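PDB 7B04: nitrite oxidoreductase subunit A from Kuenenia stuttgartiensis, which belongs to the molybdopterin oxidoreductase family and binds a molybdenum atom, two MD1 groups and an iron/sulfur cluster. Local coordinates for residues G235-Y240 / W267-W272; A609-V614 / F1087-H1092. All coordinates share one frame; numbering follows the deposited sequence.

Contact 1. Residues G235-Y240 / W267-W272; sequences GKYGMY and WSNYTW. With MD1 (phosphoric acid 4-(2-amino-4-oxo-3,4,5,6,-tetrahydro-pteridin-6-yl)-2-hydroxy-3,4-dimercapto-but-3-en-yl ester guanylate ester), chain C.
Tyr240 and Trp267 bring the two backbones together, but their CA atoms stay 8.3 Å apart, so the gap between the helix that carries Tyr240 and the irregular chain at 267-272 is bridged mainly by the tyrosine's length. The side chain leaves the helix with CG anti to its own carbonyl carbon, beside the backbone N (chi1 -70°), and carries its hydroxyl across. There Tyr240 OH donates to the backbone oxygen Trp267 O, modelled at 2.4 Å, a very short distance whose exact value is doubtful at this resolution. The acceptor lies at the ring's edge, near its plane, and the stiff phenol carries the hydroxyl to this buried carbonyl. Asn269 meets the same hydroxyl tip to tip: its ND2 lies 3.4 Å from Tyr240 OH, at a poor angle for bonding, with amide and ring planes only 11° apart. The amide has other partners, Arg225 NE at OD1 and Gly226 O at ND2, which fix its rotation. The contact sits at a beta-alpha-beta crossover: helix 238-254 joins strand 222-226 to its parallel neighbour 265-266, the outermost strand of a mixed sheet, and 267-272 belongs to the loop that follows. Tyr237, three residues before Tyr240, makes its link through water: water 1 lies 2.8 Å from Tyr237 OH and accepts from Asn269 ND2 at 2.7 Å. The Tyr237 ring keeps its edge, in plane, to CZ of Tyr240. Lys236 instead serves the MD1 pocket. Its chain, bent at chi2 and chi4, brings NZ to 3.5 Å from MD1 N1, and the long flexible lysine also lets NZ form a salt bridge with Asp734, itself hydrogen-bonded to MD1. Asn269 has its side chain about 9 Å from the bound molybdenum atom.

Contact 2. Residues A609-V614 / F1087-H1092; sequences ALDEEV and FEADNH
Asp611 faces Ala1089 across two irregular loops, their CA atoms 5.9 Å apart, where a type II beta turn running from Glu1088 to Asn1091 packs against the extended chain of 609-613. Ala1089 and Asp1090 are the central residues of the turn, which is closed by Asn1091 N donating to Glu1088 O at 2.7 Å; the positive phi of Asp1090 (68°) is what the third position of this turn requires. On the tight side, the small methyl of Ala1089 lets the backbones come close, its CB resting 3.6 Å from Asp611 CB. Asp611 CG, anti to its own carbonyl carbon and beside the backbone N (chi1 -65°), lies 4.0 Å from Ala1089 CB. Phe1087 fills the space beside it with a flat apolar ring. Its CZ comes 3.5 Å from Asp611 O, a carbonyl also hydrogen-bonded by Arg265, while the backbone nitrogens of Glu612 and Glu613 lie at the ring's edge, near its plane. Both glutamates send their carboxylates elsewhere, Glu612 to Lys223 and Glu613 to Thr271. On the looser, partly exposed side, Asp611 OD2 and Glu1088 OE1 stand 5.4 Å apart; if both are ionised they would repel, which partial exposure and the hydrogen bond from Asn266 to Asp611 OD1 may ease. Within 1087-1092, Ala1089 N sits 3.7 Å above one face of the Phe1087 ring, offset toward the rim.

How the contacts relate
From the N terminus, contact 1 closes first, bringing 235-240 and 267-272 together across a 26-residue excursion that is largely helix 238-254. Contact 2 opens only afterwards and joins segments separated by 472 residues, so the two lie in series, neither nested nor crossed. Their centres nevertheless lie about 10 Å apart, and 267-272 meets both halves of contact 2. Thr271 OG1 and Glu613 OE2 form a probable hydrogen bond whose modelled length is doubtful; Asn269 N lies 2.9 Å from Asp1090 OD1, another probable hydrogen bond. The edge of the mixed sheet ending in strand 265-266 is thereby tied to the loop before helix 615-618 and to the late loop leading into strand 1102-1109.

Contact 1. Residues G235-Y240 / W267-W272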
loop_
_atom_site.group_PDB
_atom_site.type_symbol
_atom_site.label_atom_id
_atom_site.label_comp_id
_atom_site.label_asym_id
_atom_site.label_seq_id
_atom_site.Cartn_x
_atom_site.Cartn_y
_atom_site.Cartn_z
ATOM N N GLY B 235 25.297 6.813 3.233
ATOM C CA GLY B 235 24.588 8.065 3.403
ATOM C C GLY B 235 23.864 8.205 4.726
ATOM O O GLY B 235 23.797 9.304 5.284
ATOM N N LYS B 236 23.318 7.108 5.252
ATOM C CA LYS B 236 22.505 7.180 6.463
ATOM C C LYS B 236 23.226 6.669 7.708
ATOM O O LYS B 236 23.248 7.373 8.725
ATOM C CB LYS B 236 21.177 6.452 6.254
ATOM C CG LYS B 236 20.313 7.092 5.149
ATOM C CD LYS B 236 20.255 6.240 3.885
ATOM C CE LYS B 236 19.605 6.983 2.710
ATOM N NZ LYS B 236 20.252 8.279 2.382
ATOM N N TYR B 237 23.813 5.464 7.674
ATOM C CA TYR B 237 24.622 5.069 8.828
ATOM C C TYR B 237 25.869 5.930 8.976
ATOM O O TYR B 237 26.537 5.852 10.013
ATOM C CB TYR B 237 25.068 3.601 8.795
ATOM C CG TYR B 237 24.108 2.619 9.437
ATOM C CD1 TYR B 237 23.594 1.551 8.722
ATOM C CD2 TYR B 237 23.700 2.777 10.758
ATOM C CE1 TYR B 237 22.709 0.654 9.305
ATOM C CE2 TYR B 237 22.812 1.884 11.348
ATOM C CZ TYR B 237 22.320 0.827 10.611
ATOM O OH TYR B 237 21.442 -0.071 11.172
ATOM N N GLY B 238 26.198 6.742 7.971
ATOM C CA GLY B 238 27.251 7.725 8.132
ATOM C C GLY B 238 27.012 8.670 9.288
ATOM O O GLY B 238 27.957 9.305 9.765
ATOM N N MET B 239 25.761 8.788 9.744
ATOM C CA MET B 239 25.475 9.586 10.932
ATOM C C MET B 239 26.188 9.025 12.156
ATOM O O MET B 239 26.671 9.785 13.002
ATOM C CB MET B 239 23.968 9.638 11.172
ATOM C CG MET B 239 23.548 10.547 12.312
ATOM S SD MET B 239 23.898 12.276 11.960
ATOM C CE MET B 239 22.649 12.613 10.727
ATOM N N TYR B 240 26.267 7.696 12.266
ATOM C CA TYR B 240 27.027 7.097 13.358
ATOM C C TYR B 240 28.507 7.438 13.253
ATOM O O TYR B 240 29.187 7.585 14.275
ATOM C CB TYR B 240 26.833 5.580 13.378
ATOM C CG TYR B 240 25.449 5.125 13.788
ATOM C CD1 TYR B 240 24.485 6.037 14.201
ATOM C CD2 TYR B 240 25.111 3.779 13.774
ATOM C CE1 TYR B 240 23.220 5.618 14.577
ATOM C CE2 TYR B 240 23.853 3.353 14.152
ATOM C CZ TYR B 240 22.912 4.275 14.549
ATOM O OH TYR B 240 21.658 3.846 14.923
ATOM N N TRP B 267 21.818 6.841 18.072
ATOM C CA TRP B 267 20.436 6.521 18.404
ATOM C C TRP B 267 19.992 5.258 17.674
ATOM O O TRP B 267 20.291 5.071 16.486
ATOM C CB TRP B 267 19.522 7.696 18.062
ATOM C CG TRP B 267 19.191 8.446 19.288
ATOM C CD1 TRP B 267 19.851 8.359 20.475
ATOM C CD2 TRP B 267 18.144 9.402 19.475
ATOM N NE1 TRP B 267 19.270 9.185 21.396
ATOM C CE2 TRP B 267 18.225 9.846 20.807
ATOM C CE3 TRP B 267 17.145 9.925 18.650
ATOM C CZ2 TRP B 267 17.350 10.789 21.336
ATOM C CZ3 TRP B 267 16.270 10.863 19.179
ATOM C CH2 TRP B 267 16.383 11.286 20.510
ATOM N N SER B 268 19.261 4.409 18.386
ATOM C CA SER B 268 18.901 3.099 17.878
ATOM C C SER B 268 17.732 3.208 16.900
ATOM O O SER B 268 16.997 4.205 16.864
ATOM C CB SER B 268 18.540 2.166 19.040
ATOM O OG SER B 268 17.500 2.727 19.828
ATOM N N ASN B 269 17.560 2.157 16.103
ATOM C CA ASN B 269 16.491 2.100 15.113
ATOM C C ASN B 269 15.551 0.923 15.314
ATOM O O ASN B 269 14.331 1.115 15.389
ATOM C CB ASN B 269 17.093 2.046 13.698
ATOM C CG ASN B 269 17.772 3.340 13.308
ATOM O OD1 ASN B 269 17.202 4.417 13.447
ATOM N ND2 ASN B 269 19.000 3.237 12.814
ATOM N N TYR B 270 16.094 -0.290 15.416
ATOM C CA TYR B 270 15.269 -1.494 15.425
ATOM C C TYR B 270 14.357 -1.519 16.643
ATOM O O TYR B 270 13.142 -1.712 16.524
ATOM C CB TYR B 270 16.180 -2.722 15.390
ATOM C CG TYR B 270 15.508 -4.048 15.100
ATOM C CD1 TYR B 270 14.514 -4.155 14.142
ATOM C CD2 TYR B 270 15.915 -5.205 15.752
ATOM C CE1 TYR B 270 13.926 -5.375 13.857
ATOM C CE2 TYR B 270 15.331 -6.426 15.475
ATOM C CZ TYR B 270 14.332 -6.504 14.532
ATOM O OH TYR B 270 13.744 -7.718 14.257
ATOM N N THR B 271 14.937 -1.360 17.827
ATOM C CA THR B 271 14.154 -1.399 19.054
ATOM C C THR B 271 13.208 -0.208 19.165
ATOM O O THR B 271 12.060 -0.366 19.598
ATOM C CB THR B 271 15.099 -1.466 20.240
ATOM O OG1 THR B 271 15.923 -0.291 20.265
ATOM C CG2 THR B 271 15.966 -2.694 20.102
ATOM N N TRP B 272 13.682 0.993 18.817
ATOM C CA TRP B 272 12.847 2.190 18.907
ATOM C C TRP B 272 11.512 2.005 18.198
ATOM O O TRP B 272 10.473 2.474 18.676
ATOM C CB TRP B 272 13.594 3.392 18.331
ATOM C CG TRP B 272 12.702 4.538 17.974
ATOM C CD1 TRP B 272 12.558 5.113 16.747
ATOM C CD2 TRP B 272 11.823 5.247 18.855
ATOM N NE1 TRP B 272 11.648 6.140 16.809
ATOM C CE2 TRP B 272 11.182 6.243 18.093
ATOM C CE3 TRP B 272 11.520 5.138 20.215
ATOM C CZ2 TRP B 272 10.255 7.122 18.645
ATOM C CZ3 TRP B 272 10.601 6.010 20.759
ATOM C CH2 TRP B 272 9.980 6.990 19.976
HETATM P PB MD1 C . 10.376 5.807 10.091
HETATM O O3B MD1 C . 9.352 5.792 8.804
HETATM O O1B MD1 C . 10.308 7.174 10.727
HETATM O O2B MD1 C . 11.783 5.554 9.605
HETATM O O3A MD1 C . 9.999 4.659 11.220
HETATM C C10 MD1 C . 9.230 3.535 10.904
HETATM C C11 MD1 C . 8.297 3.200 12.104
HETATM O O11 MD1 C . 6.848 3.840 11.836
HETATM C C12 MD1 C . 8.247 1.885 12.324
HETATM S S12 MD1 C . 9.086 0.770 11.161
HETATM C C13 MD1 C . 7.533 1.182 13.516
HETATM S S13 MD1 C . 7.670 -0.630 13.484
HETATM C C14 MD1 C . 6.772 1.756 14.617
HETATM N N15 MD1 C . 5.248 1.365 14.317
HETATM C C16 MD1 C . 4.269 2.082 15.035
HETATM C C15 MD1 C . 2.864 1.593 15.016
HETATM O O14 MD1 C . 2.595 0.609 14.413
HETATM N N17 MD1 C . 1.806 2.334 15.753
HETATM C C17 MD1 C . 2.160 3.618 16.531
HETATM N N16 MD1 C . 1.127 4.337 17.253
HETATM N N18 MD1 C . 3.581 4.124 16.561
HETATM C C20 MD1 C . 4.623 3.422 15.859
HETATM N N8 MD1 C . 5.926 3.940 15.912
HETATM C C7 MD1 C . 7.026 3.179 15.037
HETATM P PA MD1 C . 9.587 6.704 7.449
HETATM O O1A MD1 C . 8.948 6.043 6.253
HETATM O O2A MD1 C . 8.947 8.040 7.687
HETATM O "O5'" MD1 C . 11.170 7.019 7.127
HETATM C "C5'" MD1 C . 11.440 7.584 5.874
HETATM C "C4'" MD1 C . 11.599 9.140 5.989
HETATM O "O4'" MD1 C . 12.915 9.580 5.287
HETATM C "C1'" MD1 C . 12.471 10.181 3.919
HETATM N N9 MD1 C . 13.272 9.615 2.799
HETATM C C4 MD1 C . 14.561 9.904 2.727
HETATM N N3 MD1 C . 15.429 10.733 3.602
HETATM C C2 MD1 C . 16.841 10.880 3.280
HETATM N N2 MD1 C . 17.680 11.687 4.136
HETATM N N1 MD1 C . 17.409 10.232 2.125
HETATM C C6 MD1 C . 16.567 9.437 1.289
HETATM O O6 MD1 C . 17.027 8.902 0.338
HETATM C C5 MD1 C . 15.079 9.284 1.631
HETATM N N7 MD1 C . 14.089 8.620 1.042
HETATM C C8 MD1 C . 12.961 8.819 1.759
HETATM C "C2'" MD1 C . 11.237 9.893 3.796
HETATM O "O2'" MD1 C . 10.536 10.969 3.104
HETATM C "C3'" MD1 C . 10.670 9.736 5.345
HETATM O "O3'" MD1 C . 10.426 11.062 5.900
HETATM O O HOH W 1 20.168 0.942 13.486
#

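Contact 2. Residues A609-V614 / F1087-H1092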
loop_
_atom_site.group_PDB
_atom_site.type_symbol
_atom_site.label_atom_id
_atom_site.label_comp_id
_atom_site.label_asym_id
_atom_site.label_seq_id
_atom_site.Cartn_x
_atom_site.Cartn_y
_atom_site.Cartn_z
ATOM N N ALA B 609 31.503 6.547 20.106
ATOM C CA ALA B 609 30.109 6.954 20.165
ATOM C C ALA B 609 29.366 5.891 20.959
ATOM O O ALA B 609 29.334 4.723 20.557
ATOM C CB ALA B 609 29.522 7.102 18.762
ATOM N N LEU B 610 28.767 6.295 22.073
ATOM C CA LEU B 610 28.086 5.365 22.964
ATOM C C LEU B 610 26.644 5.198 22.508
ATOM O O LEU B 610 25.877 6.166 22.488
ATOM C CB LEU B 610 28.148 5.863 24.407
ATOM C CG LEU B 610 27.515 4.963 25.467
ATOM C CD1 LEU B 610 28.202 3.606 25.500
ATOM C CD2 LEU B 610 27.582 5.636 26.827
ATOM N N ASP B 611 26.277 3.974 22.141
ATOM C CA ASP B 611 24.933 3.728 21.639
ATOM C C ASP B 611 23.893 4.026 22.713
ATOM O O ASP B 611 24.137 3.872 23.913
ATOM C CB ASP B 611 24.804 2.282 21.165
ATOM C CG ASP B 611 25.694 1.977 19.977
ATOM O OD1 ASP B 611 26.009 2.910 19.211
ATOM O OD2 ASP B 611 26.082 0.802 19.811
ATOM N N GLU B 612 22.720 4.470 22.265
ATOM C CA GLU B 612 21.611 4.784 23.153
ATOM C C GLU B 612 20.310 4.369 22.484
ATOM O O GLU B 612 20.211 4.323 21.255
ATOM C CB GLU B 612 21.580 6.283 23.507
ATOM C CG GLU B 612 20.385 6.719 24.354
ATOM C CD GLU B 612 20.406 8.196 24.689
ATOM O OE1 GLU B 612 21.431 8.854 24.416
ATOM O OE2 GLU B 612 19.395 8.701 25.220
ATOM N N GLU B 613 19.311 4.067 23.310
ATOM C CA GLU B 613 17.972 3.744 22.842
ATOM C C GLU B 613 17.105 4.996 22.804
ATOM O O GLU B 613 17.121 5.807 23.733
ATOM C CB GLU B 613 17.322 2.689 23.736
ATOM C CG GLU B 613 16.539 1.649 22.968
ATOM C CD GLU B 613 15.344 2.220 22.248
ATOM O OE1 GLU B 613 14.794 3.223 22.731
ATOM O OE2 GLU B 613 14.961 1.676 21.195
ATOM N N VAL B 614 16.344 5.143 21.718
ATOM C CA VAL B 614 15.535 6.343 21.527
ATOM C C VAL B 614 14.390 6.422 22.536
ATOM O O VAL B 614 13.973 7.522 22.919
ATOM C CB VAL B 614 15.010 6.384 20.078
ATOM C CG1 VAL B 614 14.101 7.584 19.856
ATOM C CG2 VAL B 614 16.166 6.397 19.092
ATOM N N PHE B 1087 22.946 -4.451 27.549
ATOM C CA PHE B 1087 22.364 -3.753 26.386
ATOM C C PHE B 1087 23.289 -3.656 25.184
ATOM O O PHE B 1087 24.479 -3.487 25.319
ATOM C CB PHE B 1087 21.895 -2.371 26.832
ATOM C CG PHE B 1087 22.063 -1.243 25.855
ATOM C CD1 PHE B 1087 23.313 -0.821 25.461
ATOM C CD2 PHE B 1087 20.967 -0.566 25.375
ATOM C CE1 PHE B 1087 23.461 0.226 24.571
ATOM C CE2 PHE B 1087 21.118 0.478 24.492
ATOM C CZ PHE B 1087 22.362 0.867 24.087
ATOM N N GLU B 1088 22.682 -3.843 24.019
ATOM C CA GLU B 1088 23.289 -3.589 22.706
ATOM C C GLU B 1088 22.215 -2.837 21.943
ATOM O O GLU B 1088 21.124 -3.369 21.872
ATOM C CB GLU B 1088 23.452 -4.885 21.940
ATOM C CG GLU B 1088 23.735 -4.652 20.479
ATOM C CD GLU B 1088 25.109 -5.158 20.174
ATOM O OE1 GLU B 1088 25.802 -4.554 19.385
ATOM O OE2 GLU B 1088 25.468 -6.123 20.771
ATOM N N ALA B 1089 22.519 -1.671 21.388
ATOM C CA ALA B 1089 21.485 -0.964 20.638
ATOM C C ALA B 1089 21.019 -1.855 19.497
ATOM O O ALA B 1089 21.829 -2.488 18.810
ATOM C CB ALA B 1089 21.978 0.389 20.133
ATOM N N ASP B 1090 19.700 -1.955 19.338
ATOM C CA ASP B 1090 19.030 -2.840 18.392
ATOM C C ASP B 1090 19.210 -4.307 18.765
ATOM O O ASP B 1090 18.930 -5.183 17.938
ATOM C CB ASP B 1090 19.474 -2.588 16.949
ATOM C CG ASP B 1090 19.376 -1.105 16.559
ATOM O OD1 ASP B 1090 18.549 -0.380 17.155
ATOM O OD2 ASP B 1090 20.094 -0.666 15.635
ATOM N N ASN B 1091 19.692 -4.605 19.980
ATOM C CA ASN B 1091 19.856 -5.978 20.456
ATOM C C ASN B 1091 19.790 -5.953 21.976
ATOM O O ASN B 1091 20.814 -5.728 22.625
ATOM C CB ASN B 1091 21.180 -6.549 19.997
ATOM C CG ASN B 1091 21.240 -8.048 20.113
ATOM O OD1 ASN B 1091 20.219 -8.731 20.074
ATOM N ND2 ASN B 1091 22.450 -8.574 20.241
ATOM N N HIS B 1092 18.640 -6.324 22.533
ATOM C CA HIS B 1092 18.349 -6.261 23.964
ATOM C C HIS B 1092 18.425 -4.831 24.509
ATOM O O HIS B 1092 19.307 -4.462 25.301
ATOM C CB HIS B 1092 19.281 -7.141 24.771
ATOM C CG HIS B 1092 18.860 -7.263 26.201
ATOM N ND1 HIS B 1092 17.565 -7.585 26.554
ATOM C CD2 HIS B 1092 19.514 -6.994 27.356
ATOM C CE1 HIS B 1092 17.461 -7.580 27.869
ATOM N NE2 HIS B 1092 18.627 -7.223 28.377
#